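Local coordinates for protein citrate lyase, subunit 1 (Methanosaeta concilii, PDB 6HXI) that probably contributes the ATP-grasp and citrate-binding portions of ATP citrate lyase, which forms acetyl-CoA and oxaloacetate from citrate, CoA and ATP, at residues L15-P20 with R230-A235; G354-L359 with K387-L392. All coordinates share one frame; numbering follows the deposited sequence.

Contact 1: L15-P20 with R230-A235; sequences LARYLP and RWSELA
The end of helix 8-18 meets the loop that follows strand 209-220, on the surface of the ATP-grasp part of the chain, through Tyr18, which has Arg230 CG over one ring face and Arg17 on the other. Arg230 CG is 3.7 Å from the centroid of the Tyr18 ring and only 11° off the normal, a CH-pi contact. The Arg230 chain runs on extended, bringing NE to 3.7 Å from Tyr18 CD1 and leaving the guanidinium nearly parallel to the ring, 17° between the planes. Hydrogen bonds from Arg230 NH1 to Thr193 OG1 and from NH2 to Tyr22 OH hold that group in place. The loop turns back at this point through a type I beta turn from Trp231 to Leu234, closed by Leu234 N to Trp231 O at 3.0 Å, and so presents Glu233 to the helix. On the other side of Tyr18, Arg17 leaves the helix with CG anti to the backbone N (chi1 -158°) and bends at chi2 and chi3, so that its guanidinium has Tyr18 CE2 3.3 Å above one face. Glu233 OE1 sits over the opposite face, 3.2 Å from Arg17 CZ. With OE1 so far above the guanidinium plane, the salt bridge from Arg17 NH2 to Glu233 OE1 at 3.3 Å is electrostatic, without a directed N-H...O bond.

Contact 2: G354-L359 with K387-L392; sequences GVVMAL and KLMRDL
Val356 projects from helix 348-361 straight at helix 382-396, and its three side-chain carbons all find partners there. CB lies 4.1 Å from Leu392 CD2. CG1, anti to the backbone N (chi1 166°), continues to the same leucine and touches Leu392 CD2 at 3.9 Å, with CD1 close by, so that the two side chains lie alongside, pointing opposite ways. CG2, beside the backbone N, is the valine's most engaged atom: it meets Met389 SD at 3.7 Å, CB of Leu388 at 3.9 Å, and Leu392 CD2 as well. The valine thus enters among Leu388 and Met389 on one turn of the facing helix and Leu392 on the next. The two helices belong to consecutive beta-alpha-beta units of a parallel sheet, the main elements in order being strand 334-338, helix 348-361, strand 371-376, helix 382-396 and strand 400-403, in the citrate-binding part, which belongs to the succinyl-CoA synthetase clan. They run nearly parallel, their local axes 10.0 Å apart and inclined by 16°. One turn further along the first helix, Leu359 extends the apolar seam: its CD1 rests 3.7 Å from Leu392 CD2, the leucines roughly perpendicular. Met389 starts off to one side of the interface, but bends at chi2 (-65°) and again at chi3, which swings SD onto Val356 and carries CE to 3.9 Å from Leu359 CD1. Towards the sheet, Met389 also packs on Val375, Ile400 and Val402, while Leu359 touches Ile373 on strand 371-376.

Contacts 1 and 2 lie on opposite sides of the centre of the chain and do not touch: their centres are 47 Å apart and their nearest atoms about 29 Å. Each belongs to a different part of the subunit, and contact 2, 354-359 with 387-392, is made entirely from sequence later than that of contact 1, 15-20 with 230-235. Contact 1 is a surface, charge-bearing junction in the ATP-grasp part; contact 2 is a buried, apolar one in the citrate-binding part. In contact 2 the side chain of Val355 is about 11 Å from a bound citrate. That same part holds the coenzyme A pocket residues Gly259, Gly307 and Phe345.

Contact 1: L15-P20 with R230-A235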
loop_
_atom_site.group_PDB
_atom_site.type_symbol
_atom_site.label_atom_id
_atom_site.label_comp_id
_atom_site.label_asym_id
_atom_site.label_seq_id
_atom_site.Cartn_x
_atom_site.Cartn_y
_atom_site.Cartn_z
ATOM N N LEU C 15 -29.924 -23.541 54.986
ATOM C CA LEU C 15 -31.253 -23.248 55.514
ATOM C C LEU C 15 -31.245 -21.966 56.354
ATOM O O LEU C 15 -32.146 -21.141 56.202
ATOM C CB LEU C 15 -31.822 -24.423 56.328
ATOM C CG LEU C 15 -33.324 -24.327 56.545
ATOM C CD1 LEU C 15 -34.064 -24.785 55.334
ATOM C CD2 LEU C 15 -33.763 -25.123 57.750
ATOM N N ALA C 16 -30.230 -21.794 57.211
ATOM C CA ALA C 16 -30.075 -20.618 58.065
ATOM C C ALA C 16 -29.864 -19.357 57.232
ATOM O O ALA C 16 -30.481 -18.338 57.517
ATOM C CB ALA C 16 -28.920 -20.814 59.021
ATOM N N ARG C 17 -29.066 -19.456 56.154
ATOM C CA ARG C 17 -28.764 -18.346 55.260
ATOM C C ARG C 17 -29.887 -17.979 54.294
ATOM O O ARG C 17 -30.248 -16.809 54.219
ATOM C CB ARG C 17 -27.456 -18.614 54.479
ATOM C CG ARG C 17 -26.772 -17.353 53.947
ATOM C CD ARG C 17 -25.256 -17.419 54.049
ATOM N NE ARG C 17 -24.635 -17.910 52.817
ATOM C CZ ARG C 17 -24.278 -19.174 52.598
ATOM N NH1 ARG C 17 -24.488 -20.103 53.527
ATOM N NH2 ARG C 17 -23.714 -19.519 51.447
ATOM N N TYR C 18 -30.409 -18.948 53.535
ATOM C CA TYR C 18 -31.343 -18.647 52.448
ATOM C C TYR C 18 -32.852 -18.873 52.757
ATOM O O TYR C 18 -33.675 -18.224 52.104
ATOM C CB TYR C 18 -30.891 -19.370 51.157
ATOM C CG TYR C 18 -29.500 -18.921 50.771
ATOM C CD1 TYR C 18 -29.272 -17.631 50.294
ATOM C CD2 TYR C 18 -28.392 -19.720 51.035
ATOM C CE1 TYR C 18 -27.984 -17.173 50.028
ATOM C CE2 TYR C 18 -27.097 -19.265 50.787
ATOM C CZ TYR C 18 -26.897 -17.990 50.279
ATOM O OH TYR C 18 -25.629 -17.516 50.020
ATOM N N LEU C 19 -33.224 -19.662 53.781
ATOM C CA LEU C 19 -34.656 -19.804 54.092
ATOM C C LEU C 19 -35.324 -18.479 54.598
ATOM O O LEU C 19 -36.462 -18.232 54.183
ATOM C CB LEU C 19 -34.975 -20.972 55.021
ATOM C CG LEU C 19 -36.459 -21.404 55.027
ATOM C CD1 LEU C 19 -36.794 -22.278 53.811
ATOM C CD2 LEU C 19 -36.808 -22.129 56.314
ATOM N N PRO C 20 -34.654 -17.582 55.384
ATOM C CA PRO C 20 -35.311 -16.317 55.786
ATOM C C PRO C 20 -35.646 -15.330 54.648
ATOM O O PRO C 20 -36.136 -14.240 54.932
ATOM C CB PRO C 20 -34.319 -15.700 56.783
ATOM C CG PRO C 20 -33.424 -16.798 57.189
ATOM C CD PRO C 20 -33.320 -17.689 56.008
ATOM N N ARG C 230 -24.729 -19.407 46.478
ATOM C CA ARG C 230 -25.373 -20.163 47.552
ATOM C C ARG C 230 -24.498 -21.318 48.061
ATOM O O ARG C 230 -24.450 -21.536 49.268
ATOM C CB ARG C 230 -26.784 -20.623 47.160
ATOM C CG ARG C 230 -27.764 -19.463 47.017
ATOM C CD ARG C 230 -29.205 -19.918 46.836
ATOM N NE ARG C 230 -30.150 -18.796 46.878
ATOM C CZ ARG C 230 -31.458 -18.916 47.087
ATOM N NH1 ARG C 230 -32.001 -20.113 47.284
ATOM N NH2 ARG C 230 -32.230 -17.841 47.120
ATOM N N TRP C 231 -23.757 -22.000 47.176
ATOM C CA TRP C 231 -22.887 -23.127 47.549
ATOM C C TRP C 231 -21.450 -22.698 47.926
ATOM O O TRP C 231 -20.606 -23.573 48.160
ATOM C CB TRP C 231 -22.803 -24.165 46.405
ATOM C CG TRP C 231 -24.074 -24.853 46.004
ATOM C CD1 TRP C 231 -25.345 -24.572 46.422
ATOM C CD2 TRP C 231 -24.188 -25.941 45.077
ATOM N NE1 TRP C 231 -26.240 -25.423 45.813
ATOM C CE2 TRP C 231 -25.556 -26.278 44.987
ATOM C CE3 TRP C 231 -23.260 -26.691 44.339
ATOM C CZ2 TRP C 231 -26.021 -27.307 44.161
ATOM C CZ3 TRP C 231 -23.725 -27.710 43.526
ATOM C CH2 TRP C 231 -25.090 -28.001 43.434
ATOM N N SER C 232 -21.180 -21.368 47.971
ATOM C CA SER C 232 -19.860 -20.772 48.241
ATOM C C SER C 232 -19.084 -21.374 49.422
ATOM O O SER C 232 -17.888 -21.660 49.289
ATOM C CB SER C 232 -19.976 -19.263 48.417
ATOM O OG SER C 232 -20.789 -18.950 49.535
ATOM N N GLU C 233 -19.774 -21.576 50.556
ATOM C CA GLU C 233 -19.225 -22.091 51.814
ATOM C C GLU C 233 -19.216 -23.623 51.946
ATOM O O GLU C 233 -18.892 -24.123 53.024
ATOM C CB GLU C 233 -19.971 -21.458 53.012
ATOM C CG GLU C 233 -19.400 -20.122 53.456
ATOM C CD GLU C 233 -20.180 -18.892 53.030
ATOM O OE1 GLU C 233 -21.296 -18.689 53.561
ATOM O OE2 GLU C 233 -19.649 -18.099 52.217
ATOM N N LEU C 234 -19.558 -24.378 50.891
ATOM C CA LEU C 234 -19.560 -25.839 51.055
ATOM C C LEU C 234 -18.712 -26.608 50.029
ATOM O O LEU C 234 -18.428 -26.122 48.928
ATOM C CB LEU C 234 -20.999 -26.416 51.116
ATOM C CG LEU C 234 -21.755 -26.638 49.798
ATOM C CD1 LEU C 234 -21.791 -28.107 49.441
ATOM C CD2 LEU C 234 -23.170 -26.143 49.910
ATOM N N ALA C 235 -18.350 -27.837 50.421
ATOM C CA ALA C 235 -17.602 -28.811 49.636
ATOM C C ALA C 235 -18.269 -30.177 49.832
ATOM O O ALA C 235 -18.737 -30.468 50.938
ATOM C CB ALA C 235 -16.150 -28.854 50.098
#

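Contact 2: G354-L359 with K387-L392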
loop_
_atom_site.group_PDB
_atom_site.type_symbol
_atom_site.label_atom_id
_atom_site.label_comp_id
_atom_site.label_asym_id
_atom_site.label_seq_id
_atom_site.Cartn_x
_atom_site.Cartn_y
_atom_site.Cartn_z
ATOM N N GLY C 354 -3.278 -39.471 23.060
ATOM C CA GLY C 354 -3.071 -39.113 24.465
ATOM C C GLY C 354 -2.688 -40.322 25.312
ATOM O O GLY C 354 -1.776 -40.244 26.143
ATOM N N VAL C 355 -3.373 -41.461 25.070
ATOM C CA VAL C 355 -3.147 -42.761 25.730
ATOM C C VAL C 355 -1.727 -43.272 25.383
ATOM O O VAL C 355 -0.992 -43.678 26.281
ATOM C CB VAL C 355 -4.258 -43.795 25.363
ATOM C CG1 VAL C 355 -3.932 -45.191 25.904
ATOM C CG2 VAL C 355 -5.642 -43.328 25.831
ATOM N N VAL C 356 -1.351 -43.241 24.089
ATOM C CA VAL C 356 -0.028 -43.660 23.599
ATOM C C VAL C 356 1.073 -42.809 24.248
ATOM O O VAL C 356 2.039 -43.378 24.740
ATOM C CB VAL C 356 0.053 -43.719 22.036
ATOM C CG1 VAL C 356 1.494 -43.805 21.531
ATOM C CG2 VAL C 356 -0.765 -44.890 21.491
ATOM N N MET C 357 0.896 -41.467 24.305
ATOM C CA MET C 357 1.852 -40.527 24.922
ATOM C C MET C 357 2.142 -40.830 26.398
ATOM O O MET C 357 3.300 -40.755 26.826
ATOM C CB MET C 357 1.383 -39.083 24.762
ATOM C CG MET C 357 1.637 -38.541 23.385
ATOM S SD MET C 357 0.936 -36.909 23.129
ATOM C CE MET C 357 2.280 -36.190 22.130
ATOM N N ALA C 358 1.085 -41.187 27.165
ATOM C CA ALA C 358 1.222 -41.540 28.574
ATOM C C ALA C 358 1.933 -42.882 28.721
ATOM O O ALA C 358 2.861 -42.968 29.526
ATOM C CB ALA C 358 -0.129 -41.575 29.248
ATOM N N LEU C 359 1.550 -43.902 27.901
ATOM C CA LEU C 359 2.161 -45.238 27.911
ATOM C C LEU C 359 3.651 -45.189 27.587
ATOM O O LEU C 359 4.426 -45.911 28.221
ATOM C CB LEU C 359 1.430 -46.222 26.986
ATOM C CG LEU C 359 0.030 -46.671 27.418
ATOM C CD1 LEU C 359 -0.711 -47.311 26.267
ATOM C CD2 LEU C 359 0.079 -47.627 28.591
ATOM N N LYS C 387 -3.651 -48.381 14.938
ATOM C CA LYS C 387 -2.323 -48.396 14.298
ATOM C C LYS C 387 -1.261 -47.859 15.278
ATOM O O LYS C 387 -0.190 -48.452 15.385
ATOM C CB LYS C 387 -2.308 -47.563 13.002
ATOM C CG LYS C 387 -1.184 -47.954 12.034
ATOM C CD LYS C 387 -0.738 -46.796 11.128
ATOM C CE LYS C 387 -1.664 -46.523 9.957
ATOM N NZ LYS C 387 -1.550 -45.119 9.476
ATOM N N LEU C 388 -1.570 -46.748 15.994
ATOM C CA LEU C 388 -0.715 -46.124 17.013
ATOM C C LEU C 388 -0.406 -47.110 18.144
ATOM O O LEU C 388 0.738 -47.190 18.576
ATOM C CB LEU C 388 -1.416 -44.887 17.627
ATOM C CG LEU C 388 -1.547 -43.627 16.778
ATOM C CD1 LEU C 388 -2.592 -42.681 17.389
ATOM C CD2 LEU C 388 -0.215 -42.928 16.630
ATOM N N MET C 389 -1.441 -47.837 18.631
ATOM C CA MET C 389 -1.355 -48.839 19.706
ATOM C C MET C 389 -0.546 -50.064 19.274
ATOM O O MET C 389 0.170 -50.623 20.094
ATOM C CB MET C 389 -2.757 -49.306 20.161
ATOM C CG MET C 389 -3.616 -48.243 20.844
ATOM S SD MET C 389 -3.042 -47.596 22.443
ATOM C CE MET C 389 -2.645 -49.080 23.331
ATOM N N ARG C 390 -0.691 -50.500 18.006
ATOM C CA ARG C 390 0.024 -51.649 17.446
ATOM C C ARG C 390 1.507 -51.332 17.290
ATOM O O ARG C 390 2.341 -52.178 17.623
ATOM C CB ARG C 390 -0.580 -52.098 16.102
ATOM C CG ARG C 390 -1.854 -52.894 16.255
ATOM C CD ARG C 390 -2.334 -53.432 14.930
ATOM N NE ARG C 390 -3.784 -53.651 14.922
ATOM C CZ ARG C 390 -4.654 -52.856 14.309
ATOM N NH1 ARG C 390 -4.233 -51.785 13.649
ATOM N NH2 ARG C 390 -5.952 -53.132 14.343
ATOM N N ASP C 391 1.828 -50.105 16.803
ATOM C CA ASP C 391 3.197 -49.610 16.612
ATOM C C ASP C 391 3.896 -49.435 17.959
ATOM O O ASP C 391 5.104 -49.636 18.044
ATOM C CB ASP C 391 3.200 -48.278 15.840
ATOM C CG ASP C 391 2.669 -48.319 14.411
ATOM O OD1 ASP C 391 2.295 -49.418 13.939
ATOM O OD2 ASP C 391 2.591 -47.251 13.782
ATOM N N LEU C 392 3.126 -49.065 19.001
ATOM C CA LEU C 392 3.583 -48.867 20.376
ATOM C C LEU C 392 3.974 -50.197 21.012
ATOM O O LEU C 392 5.079 -50.303 21.544
ATOM C CB LEU C 392 2.501 -48.140 21.207
ATOM C CG LEU C 392 2.838 -47.784 22.662
ATOM C CD1 LEU C 392 3.941 -46.753 22.735
ATOM C CD2 LEU C 392 1.607 -47.282 23.396
#